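Local coordinates for protein purine nucleoside phosphorylase (PDB 5KO5) that catalyses the reversible phosphorolysis of purine nucleosides to free base and ribose 1-phosphate, here with cytosine bound in the base pocket, at residues Ile32-Leu37 and Ile115-Ala119; Asp130-Gly136 and Leu188-Tyr194; Pro200-Ser204 and Ile257-Val262. All coordinates share one frame. Residues are numbered along the deposited sequence.

Contact 1. Residues Ile32-Leu37 and Ile115-Ala119; sequences ICGSGL and ITNLA. With CYT (6-aminopyrimidin-2(1H)-one), chain B; EDO (1,2-ethanediol), chain C.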
loop_
_atom_site.group_PDB
_atom_site.type_symbol
_atom_site.label_atom_id
_atom_site.label_comp_id
_atom_site.label_asym_id
_atom_site.label_seq_id
_atom_site.Cartn_x
_atom_site.Cartn_y
_atom_site.Cartn_z
ATOM N N ILE A 32 3.013 22.736 11.903
ATOM C CA ILE A 32 2.752 21.408 12.442
ATOM C C ILE A 32 4.099 20.886 12.909
ATOM O O ILE A 32 5.065 20.880 12.140
ATOM C CB ILE A 32 2.130 20.480 11.380
ATOM C CG1 ILE A 32 0.766 21.015 10.921
ATOM C CG2 ILE A 32 2.006 19.058 11.900
ATOM C CD1 ILE A 32 0.170 20.263 9.731
ATOM N N CYS A 33 4.187 20.504 14.174
ATOM C CA CYS A 33 5.472 20.239 14.805
ATOM C C CYS A 33 5.616 18.760 15.123
ATOM O O CYS A 33 4.642 18.089 15.491
ATOM C CB CYS A 33 5.618 21.052 16.091
ATOM S SG CYS A 33 5.462 22.828 15.832
ATOM N N GLY A 34 6.839 18.255 14.987
ATOM C CA GLY A 34 7.109 16.876 15.335
ATOM C C GLY A 34 7.080 16.648 16.836
ATOM O O GLY A 34 7.062 17.577 17.645
ATOM N N SER A 35 7.062 15.370 17.215
ATOM C CA SER A 35 6.986 15.010 18.624
ATOM C C SER A 35 8.211 15.528 19.365
ATOM O O SER A 35 9.347 15.351 18.911
ATOM C CB SER A 35 6.892 13.492 18.762
ATOM O OG SER A 35 7.892 12.854 17.985
ATOM N N GLY A 36 7.975 16.177 20.501
ATOM C CA GLY A 36 9.040 16.794 21.255
ATOM C C GLY A 36 9.562 18.087 20.670
ATOM O O GLY A 36 10.480 18.682 21.252
ATOM N N LEU A 37 9.003 18.546 19.554
ATOM C CA LEU A 37 9.458 19.748 18.861
ATOM C C LEU A 37 8.385 20.829 18.864
ATOM O O LEU A 37 8.341 21.673 17.967
ATOM C CB LEU A 37 9.864 19.423 17.426
ATOM C CG LEU A 37 10.857 18.277 17.269
ATOM C CD1 LEU A 37 11.136 18.042 15.791
ATOM C CD2 LEU A 37 12.135 18.594 18.025
ATOM N N ILE A 115 6.550 22.530 8.614
ATOM C CA ILE A 115 6.377 21.214 9.222
ATOM C C ILE A 115 7.722 20.701 9.715
ATOM O O ILE A 115 8.730 20.797 9.008
ATOM C CB ILE A 115 5.801 20.213 8.202
ATOM C CG1 ILE A 115 4.526 20.751 7.553
ATOM C CG2 ILE A 115 5.529 18.867 8.876
ATOM C CD1 ILE A 115 3.991 19.853 6.438
ATOM N N THR A 116 7.741 20.128 10.919
ATOM C CA THR A 116 8.902 19.378 11.379
ATOM C C THR A 116 8.479 17.956 11.723
ATOM O O THR A 116 7.308 17.682 11.993
ATOM C CB THR A 116 9.590 20.028 12.597
ATOM O OG1 THR A 116 8.662 20.109 13.692
ATOM C CG2 THR A 116 10.098 21.424 12.252
ATOM N N ASN A 117 9.447 17.042 11.686
ATOM C CA ASN A 117 9.196 15.660 12.057
ATOM C C ASN A 117 10.493 15.049 12.574
ATOM O O ASN A 117 11.575 15.619 12.417
ATOM C CB ASN A 117 8.598 14.845 10.893
ATOM C CG ASN A 117 9.541 14.703 9.707
ATOM O OD1 ASN A 117 10.647 14.175 9.829
ATOM N ND2 ASN A 117 9.091 15.151 8.541
ATOM N N LEU A 118 10.363 13.894 13.219
ATOM C CA LEU A 118 11.501 13.059 13.586
ATOM C C LEU A 118 11.571 11.909 12.593
ATOM O O LEU A 118 10.542 11.330 12.227
ATOM C CB LEU A 118 11.344 12.502 15.005
ATOM C CG LEU A 118 11.927 13.274 16.194
ATOM C CD1 LEU A 118 13.444 13.392 16.102
ATOM C CD2 LEU A 118 11.303 14.632 16.321
ATOM N N ALA A 119 12.777 11.591 12.127
ATOM C CA ALA A 119 12.899 10.601 11.067
ATOM C C ALA A 119 14.150 9.755 11.256
ATOM O O ALA A 119 15.079 10.133 11.970
ATOM C CB ALA A 119 12.955 11.283 9.690
HETATM N N3 CYT B . 11.933 6.224 12.090
HETATM C C4 CYT B . 12.947 6.556 12.891
HETATM N N1 CYT B . 10.677 8.034 12.981
HETATM C C2 CYT B . 10.777 6.935 12.120
HETATM O O2 CYT B . 9.812 6.616 11.419
HETATM N N4 CYT B . 14.055 5.810 12.825
HETATM C C5 CYT B . 12.869 7.681 13.769
HETATM C C6 CYT B . 11.723 8.377 13.783
HETATM C C1 EDO C . 6.996 12.177 12.655
HETATM O O1 EDO C . 6.176 11.030 12.396
HETATM C C2 EDO C . 6.429 13.019 13.777
HETATM O O2 EDO C . 7.518 13.617 14.477
HETATM O O HOH W 1 9.345 22.158 15.474
#
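In the alpha/beta fold of the nucleoside phosphorylase family, loops at strand ends shape the active site, and this contact is a worked case: strand 29-32 gives way to a glycine-containing turn that lies along the parallel strand 112-121. Backbone pairing comes first. Thr116 N donates to Ile32 O at 3.0 Å, the same oxygen receives a CA-H...O contact from Ile115 CA at 3.2 Å, and Ile32 and Ile115 form a parallel bridge with both side chains on one face. Past Ile32 the first chain leaves the sheet, and Gly34 N donates to the hydroxyl Thr116 OG1 at 2.9 Å rather than to a carbonyl.

Gly34 packs so tightly on Asn117 (CA to CA 4.1 Å) that a beta carbon would clash there. It opens a type II turn closed by Leu37 N to Gly34 O at 2.9 Å, with Gly36 supplying the positive phi. Apolar packing finishes the turn: Leu37 CD1 meets Leu118 CD2 at 3.5 Å, and helix 259-283 touches both leucines.

Ethanediol, probably from the crystallisation liquor, accepts from Ser35 N and Leu118 N through O2, while Leu118 and Ala119 belong to the cytosine pocket. On the turn's other end, one water joins Leu37 O at 2.7 Å to Thr116 OG1 at 2.8 Å.

Contact 2. Residues Asp130-Gly136 and Leu188-Tyr194; sequences DFVLIKG and LVHEGVY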
loop_
_atom_site.group_PDB
_atom_site.type_symbol
_atom_site.label_atom_id
_atom_site.label_comp_id
_atom_site.label_asym_id
_atom_site.label_seq_id
_atom_site.Cartn_x
_atom_site.Cartn_y
_atom_site.Cartn_z
ATOM N N ASP A 130 21.152 15.607 13.112
ATOM C CA ASP A 130 21.198 16.416 11.903
ATOM C C ASP A 130 19.785 16.822 11.493
ATOM O O ASP A 130 18.793 16.216 11.900
ATOM C CB ASP A 130 21.831 15.635 10.746
ATOM C CG ASP A 130 23.349 15.484 10.877
ATOM O OD1 ASP A 130 23.969 16.140 11.743
ATOM O OD2 ASP A 130 23.931 14.706 10.089
ATOM N N PHE A 131 19.703 17.863 10.672
ATOM C CA PHE A 131 18.449 18.313 10.084
ATOM C C PHE A 131 18.491 18.056 8.586
ATOM O O PHE A 131 19.525 18.264 7.942
ATOM C CB PHE A 131 18.235 19.810 10.300
ATOM C CG PHE A 131 18.214 20.225 11.738
ATOM C CD1 PHE A 131 17.154 19.872 12.562
ATOM C CD2 PHE A 131 19.241 20.990 12.264
ATOM C CE1 PHE A 131 17.134 20.268 13.897
ATOM C CE2 PHE A 131 19.222 21.389 13.590
ATOM C CZ PHE A 131 18.167 21.026 14.405
ATOM N N VAL A 132 17.364 17.624 8.025
ATOM C CA VAL A 132 17.236 17.435 6.583
ATOM C C VAL A 132 16.105 18.314 6.058
ATOM O O VAL A 132 14.942 18.148 6.455
ATOM C CB VAL A 132 17.024 15.962 6.215
ATOM C CG1 VAL A 132 16.836 15.822 4.711
ATOM C CG2 VAL A 132 18.214 15.134 6.688
ATOM N N LEU A 133 16.451 19.259 5.184
ATOM C CA LEU A 133 15.446 19.989 4.424
ATOM C C LEU A 133 14.878 19.041 3.379
ATOM O O LEU A 133 15.612 18.544 2.521
ATOM C CB LEU A 133 16.075 21.207 3.747
ATOM C CG LEU A 133 16.869 22.139 4.663
ATOM C CD1 LEU A 133 17.500 23.269 3.863
ATOM C CD2 LEU A 133 15.986 22.685 5.778
ATOM N N ILE A 134 13.585 18.765 3.453
ATOM C CA ILE A 134 12.993 17.790 2.545
ATOM C C ILE A 134 12.758 18.438 1.188
ATOM O O ILE A 134 12.130 19.497 1.092
ATOM C CB ILE A 134 11.704 17.213 3.139
ATOM C CG1 ILE A 134 12.046 16.462 4.422
ATOM C CG2 ILE A 134 11.024 16.270 2.120
ATOM C CD1 ILE A 134 10.837 16.082 5.242
ATOM N N LYS A 135 13.289 17.817 0.136
ATOM C CA LYS A 135 13.174 18.369 -1.210
ATOM C C LYS A 135 12.303 17.528 -2.131
ATOM O O LYS A 135 12.057 17.937 -3.270
ATOM C CB LYS A 135 14.557 18.585 -1.846
ATOM C CG LYS A 135 15.361 17.311 -2.051
ATOM C CD LYS A 135 16.717 17.637 -2.680
ATOM C CE LYS A 135 17.636 16.426 -2.692
ATOM N NZ LYS A 135 17.192 15.385 -3.656
ATOM N N GLY A 136 11.830 16.384 -1.665
ATOM C CA GLY A 136 10.994 15.500 -2.459
ATOM C C GLY A 136 10.651 14.304 -1.605
ATOM O O GLY A 136 11.136 14.166 -0.473
ATOM N N LEU A 188 25.040 21.119 10.352
ATOM C CA LEU A 188 24.012 20.157 10.727
ATOM C C LEU A 188 22.954 19.963 9.652
ATOM O O LEU A 188 22.136 19.044 9.770
ATOM C CB LEU A 188 23.301 20.624 12.001
ATOM C CG LEU A 188 24.164 20.843 13.238
ATOM C CD1 LEU A 188 23.290 21.308 14.390
ATOM C CD2 LEU A 188 24.913 19.570 13.605
ATOM N N VAL A 189 22.930 20.804 8.621
ATOM C CA VAL A 189 21.789 20.906 7.714
ATOM C C VAL A 189 22.125 20.217 6.396
ATOM O O VAL A 189 23.129 20.547 5.747
ATOM C CB VAL A 189 21.376 22.370 7.493
ATOM C CG1 VAL A 189 20.149 22.453 6.573
ATOM C CG2 VAL A 189 21.107 23.055 8.826
ATOM N N HIS A 190 21.280 19.271 6.001
ATOM C CA HIS A 190 21.363 18.563 4.732
ATOM C C HIS A 190 20.062 18.783 3.972
ATOM O O HIS A 190 19.120 19.397 4.473
ATOM C CB HIS A 190 21.548 17.061 4.965
ATOM C CG HIS A 190 22.749 16.715 5.787
ATOM N ND1 HIS A 190 23.870 16.116 5.250
ATOM C CD2 HIS A 190 23.004 16.877 7.106
ATOM C CE1 HIS A 190 24.766 15.932 6.203
ATOM N NE2 HIS A 190 24.268 16.389 7.338
ATOM N N GLU A 191 20.009 18.266 2.749
ATOM C CA GLU A 191 18.759 18.168 2.010
ATOM C C GLU A 191 18.567 16.724 1.574
ATOM O O GLU A 191 19.533 15.968 1.447
ATOM C CB GLU A 191 18.722 19.110 0.811
ATOM C CG GLU A 191 19.752 18.788 -0.243
ATOM C CD GLU A 191 19.648 19.708 -1.442
ATOM O OE1 GLU A 191 19.284 20.889 -1.254
ATOM O OE2 GLU A 191 19.918 19.244 -2.571
ATOM N N GLY A 192 17.321 16.325 1.357
ATOM C CA GLY A 192 17.141 14.936 0.985
ATOM C C GLY A 192 15.705 14.575 0.681
ATOM O O GLY A 192 14.775 15.370 0.858
ATOM N N VAL A 193 15.552 13.329 0.240
ATOM C CA VAL A 193 14.270 12.755 -0.153
ATOM C C VAL A 193 13.708 11.958 1.017
ATOM O O VAL A 193 14.414 11.133 1.613
ATOM C CB VAL A 193 14.447 11.841 -1.378
ATOM C CG1 VAL A 193 13.147 11.084 -1.693
ATOM C CG2 VAL A 193 14.913 12.648 -2.579
ATOM N N TYR A 194 12.432 12.185 1.329
ATOM C CA TYR A 194 11.753 11.562 2.465
ATOM C C TYR A 194 10.897 10.388 1.994
ATOM O O TYR A 194 10.004 10.554 1.156
ATOM C CB TYR A 194 10.871 12.614 3.140
ATOM C CG TYR A 194 10.089 12.194 4.368
ATOM C CD1 TYR A 194 8.841 11.590 4.247
ATOM C CD2 TYR A 194 10.560 12.491 5.647
ATOM C CE1 TYR A 194 8.108 11.245 5.368
ATOM C CE2 TYR A 194 9.831 12.150 6.782
ATOM C CZ TYR A 194 8.609 11.528 6.629
ATOM O OH TYR A 194 7.875 11.202 7.737
HETATM O O HOH W 2 25.992 17.055 9.959
#
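Six backbone hydrogen bonds hold this parallel strand pair together. In the first five the donor alternates regularly between strands: Phe131 N to Leu188 O (2.9 Å), His190 N to Phe131 O (2.8 Å), Leu133 N to His190 O (2.8 Å), Gly192 N to Leu133 O (3.0 Å) and Lys135 N to Gly192 O (3.0 Å). Strand 131-136 then carries one extra residue at Lys135, whose psi is -4°, so Tyr194 N donates to Gly136 O (3.0 Å). CA-H...O contacts reinforce the pattern, the shortest from Glu191 CA to Leu133 O at 3.2 Å.

At the leading end, Asp130 OD2 lies 3.2 Å from His190 NE2; the same carboxylate oxygen accepts from the backbone of Lys127. Here too Phe131 CD2 lies 4.1 Å from Leu188 CB.

Side chains then sort by face. Phe131, Leu133, Val189 and Glu191 share one, where Leu133 CG approaches Val189 CG1 at 3.8 Å and helices 170-182 and 259-283 pack. Val132, His190 and Ile134 occupy the other. There Val132 CG1 comes within 3.4 Å of Gly192 N; a beta carbon on the glycine would crowd that methyl. Ile134 CD1 meets Tyr194 CD2 at 3.6 Å, and the tyrosine hydroxyl bonds to Ser222 N.

The short axes approach to 4.2 Å at 40°, a marked twist. The backbone thus supplies cohesion that depends little on side-chain identity, whereas the packing of Leu133 with Val189, Ile134 with Tyr194 and Val132 over Gly192 goes with this particular alignment; apolar side chains pack the two faces, with polar ones at the margins.

Contact 3. Residues Pro200-Ser204 and Ile257-Val262; sequences PTYES and INHEKV. With CYT (6-aminopyrimidin-2(1H)-one), chain B.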
loop_
_atom_site.group_PDB
_atom_site.type_symbol
_atom_site.label_atom_id
_atom_site.label_comp_id
_atom_site.label_asym_id
_atom_site.label_seq_id
_atom_site.Cartn_x
_atom_site.Cartn_y
_atom_site.Cartn_z
ATOM N N PRO A 200 2.880 1.752 12.162
ATOM C CA PRO A 200 3.717 2.444 13.156
ATOM C C PRO A 200 4.953 1.660 13.575
ATOM O O PRO A 200 5.679 2.124 14.461
ATOM C CB PRO A 200 2.772 2.578 14.347
ATOM C CG PRO A 200 1.940 1.286 14.269
ATOM C CD PRO A 200 1.732 1.054 12.778
ATOM N N THR A 201 5.205 0.489 12.997
ATOM C CA THR A 201 6.485 -0.160 13.263
ATOM C C THR A 201 7.592 0.653 12.613
ATOM O O THR A 201 7.446 1.144 11.488
ATOM C CB THR A 201 6.537 -1.592 12.710
ATOM O OG1 THR A 201 6.222 -1.594 11.313
ATOM C CG2 THR A 201 5.565 -2.520 13.446
ATOM N N TYR A 202 8.706 0.816 13.327
ATOM C CA TYR A 202 9.864 1.428 12.699
ATOM C C TYR A 202 10.267 0.628 11.469
ATOM O O TYR A 202 9.986 -0.572 11.357
ATOM C CB TYR A 202 11.031 1.504 13.692
ATOM C CG TYR A 202 10.834 2.564 14.743
ATOM C CD1 TYR A 202 10.761 3.901 14.379
ATOM C CD2 TYR A 202 10.708 2.241 16.090
ATOM C CE1 TYR A 202 10.577 4.891 15.330
ATOM C CE2 TYR A 202 10.523 3.231 17.054
ATOM C CZ TYR A 202 10.450 4.547 16.662
ATOM O OH TYR A 202 10.259 5.538 17.604
ATOM N N GLU A 203 10.910 1.310 10.540
ATOM C CA GLU A 203 11.487 0.648 9.384
ATOM C C GLU A 203 12.329 -0.545 9.830
ATOM O O GLU A 203 13.141 -0.441 10.757
ATOM C CB GLU A 203 12.334 1.670 8.610
ATOM C CG GLU A 203 13.535 2.303 9.368
ATOM C CD GLU A 203 13.234 3.564 10.191
ATOM O OE1 GLU A 203 12.063 3.863 10.527
ATOM O OE2 GLU A 203 14.224 4.265 10.533
ATOM N N SER A 204 12.092 -1.702 9.209
ATOM C CA SER A 204 12.897 -2.867 9.532
ATOM C C SER A 204 14.282 -2.706 8.911
ATOM O O SER A 204 14.453 -1.936 7.960
ATOM C CB SER A 204 12.231 -4.130 8.994
ATOM O OG SER A 204 12.408 -4.239 7.587
ATOM N N ILE A 257 16.110 0.667 17.367
ATOM C CA ILE A 257 15.455 1.967 17.243
ATOM C C ILE A 257 14.384 2.039 18.320
ATOM O O ILE A 257 13.677 1.053 18.564
ATOM C CB ILE A 257 14.821 2.112 15.846
ATOM C CG1 ILE A 257 15.844 1.814 14.735
ATOM C CG2 ILE A 257 14.207 3.499 15.680
ATOM C CD1 ILE A 257 15.248 1.850 13.325
ATOM N N ASN A 258 14.244 3.194 18.968
ATOM C CA ASN A 258 13.413 3.261 20.159
ATOM C C ASN A 258 12.835 4.665 20.319
ATOM O O ASN A 258 13.552 5.654 20.151
ATOM C CB ASN A 258 14.287 2.857 21.357
ATOM C CG ASN A 258 13.603 3.055 22.674
ATOM O OD1 ASN A 258 13.701 4.121 23.268
ATOM N ND2 ASN A 258 12.922 2.023 23.155
ATOM N N HIS A 259 11.537 4.751 20.644
ATOM C CA HIS A 259 10.892 6.064 20.727
ATOM C C HIS A 259 11.489 6.923 21.842
ATOM O O HIS A 259 11.536 8.153 21.718
ATOM C CB HIS A 259 9.364 5.926 20.879
ATOM C CG HIS A 259 8.627 7.223 20.728
ATOM N ND1 HIS A 259 8.685 7.982 19.579
ATOM C CD2 HIS A 259 7.829 7.903 21.586
ATOM C CE1 HIS A 259 7.952 9.070 19.733
ATOM N NE2 HIS A 259 7.421 9.046 20.942
ATOM N N GLU A 260 11.923 6.303 22.944
ATOM C CA GLU A 260 12.572 7.073 24.005
ATOM C C GLU A 260 13.883 7.678 23.517
ATOM O O GLU A 260 14.202 8.833 23.837
ATOM C CB GLU A 260 12.795 6.210 25.254
ATOM C CG GLU A 260 11.531 5.674 25.913
ATOM C CD GLU A 260 11.034 4.383 25.278
ATOM O OE1 GLU A 260 10.180 4.455 24.371
ATOM O OE2 GLU A 260 11.505 3.297 25.681
ATOM N N LYS A 261 14.663 6.917 22.747
ATOM C CA LYS A 261 15.881 7.475 22.170
ATOM C C LYS A 261 15.553 8.567 21.168
ATOM O O LYS A 261 16.239 9.598 21.112
ATOM C CB LYS A 261 16.723 6.371 21.524
ATOM C CG LYS A 261 17.321 5.413 22.539
ATOM C CD LYS A 261 18.491 4.622 21.972
ATOM C CE LYS A 261 18.028 3.477 21.090
ATOM N NZ LYS A 261 19.182 2.667 20.601
ATOM N N VAL A 262 14.492 8.371 20.384
ATOM C CA VAL A 262 14.064 9.396 19.437
ATOM C C VAL A 262 13.734 10.686 20.172
ATOM O O VAL A 262 14.203 11.766 19.803
ATOM C CB VAL A 262 12.868 8.889 18.611
ATOM C CG1 VAL A 262 12.241 10.029 17.795
ATOM C CG2 VAL A 262 13.303 7.750 17.693
HETATM N N3 CYT B . 11.933 6.224 12.090
HETATM C C4 CYT B . 12.947 6.556 12.891
HETATM N N1 CYT B . 10.677 8.034 12.981
HETATM C C2 CYT B . 10.777 6.935 12.120
HETATM O O2 CYT B . 9.812 6.616 11.419
HETATM N N4 CYT B . 14.055 5.810 12.825
HETATM C C5 CYT B . 12.869 7.681 13.769
HETATM C C6 CYT B . 11.723 8.377 13.783
HETATM O O HOH W 3 9.349 7.993 16.533
#
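This is a pocket-wall contact, in which the loop between strand 189-196 and helix 205-213 meets the start of helix 259-283 beside the bound cytosine. No direct hydrogen bond joins the segments; the principal interaction is CH-pi, with Ile257 CG2 3.6 Å from the centroid of the Tyr202 ring and almost on its normal. The phenol oxygen Tyr202 OH reaches His259 CA at 3.2 Å. One water bridges the same residues, 2.8 Å from Tyr202 OH and 3.1 Å from His259 ND1.

Glu203 reads the base: cytosine N3 donates to Glu203 OE1 and N4 to Glu203 OE2, each at 2.8 Å, while Ser247 also bonds to OE2. Cytosine N3 lies at the edge of the Tyr202 ring, 3.5 Å from CD1.

Asn258 N-caps helix 259-283, its OD1 accepting from Lys261 N at 3.0 Å. Ile257 and Val262, both pocket residues, also touch strand 236-246 (Asn245 and Ala244), while Ser204, N-cap of helix 205-213, hydrogen-bonds His137 of a neighbouring subunit.

In the fold
Contacts 1 and 3 supply residues of the base pocket, while contact 2 is the sheet pairing beside them. Contacts 1 and 2 reach the same sheet, with centres about 13 Å apart, and touch where Asn117 ND2 lies 3.6 Å from Tyr194 CE2 and 3.8 Å from Ile134 CD1. Contacts 1 and 3, centres about 14 Å apart, both border the cytosine and pack together through Leu118 CG and Val262 CG1 at 3.6 Å. Contacts 2 and 3 do not touch, their nearest atoms being about 9 Å apart. Contributing no residue to the pocket, contact 2 is framework, though the side chain of Tyr194 is about 6 Å from the bound CYT at the nearest atoms. Asn245 OD1 is a further hydrogen-bond partner of the base, beside Glu203.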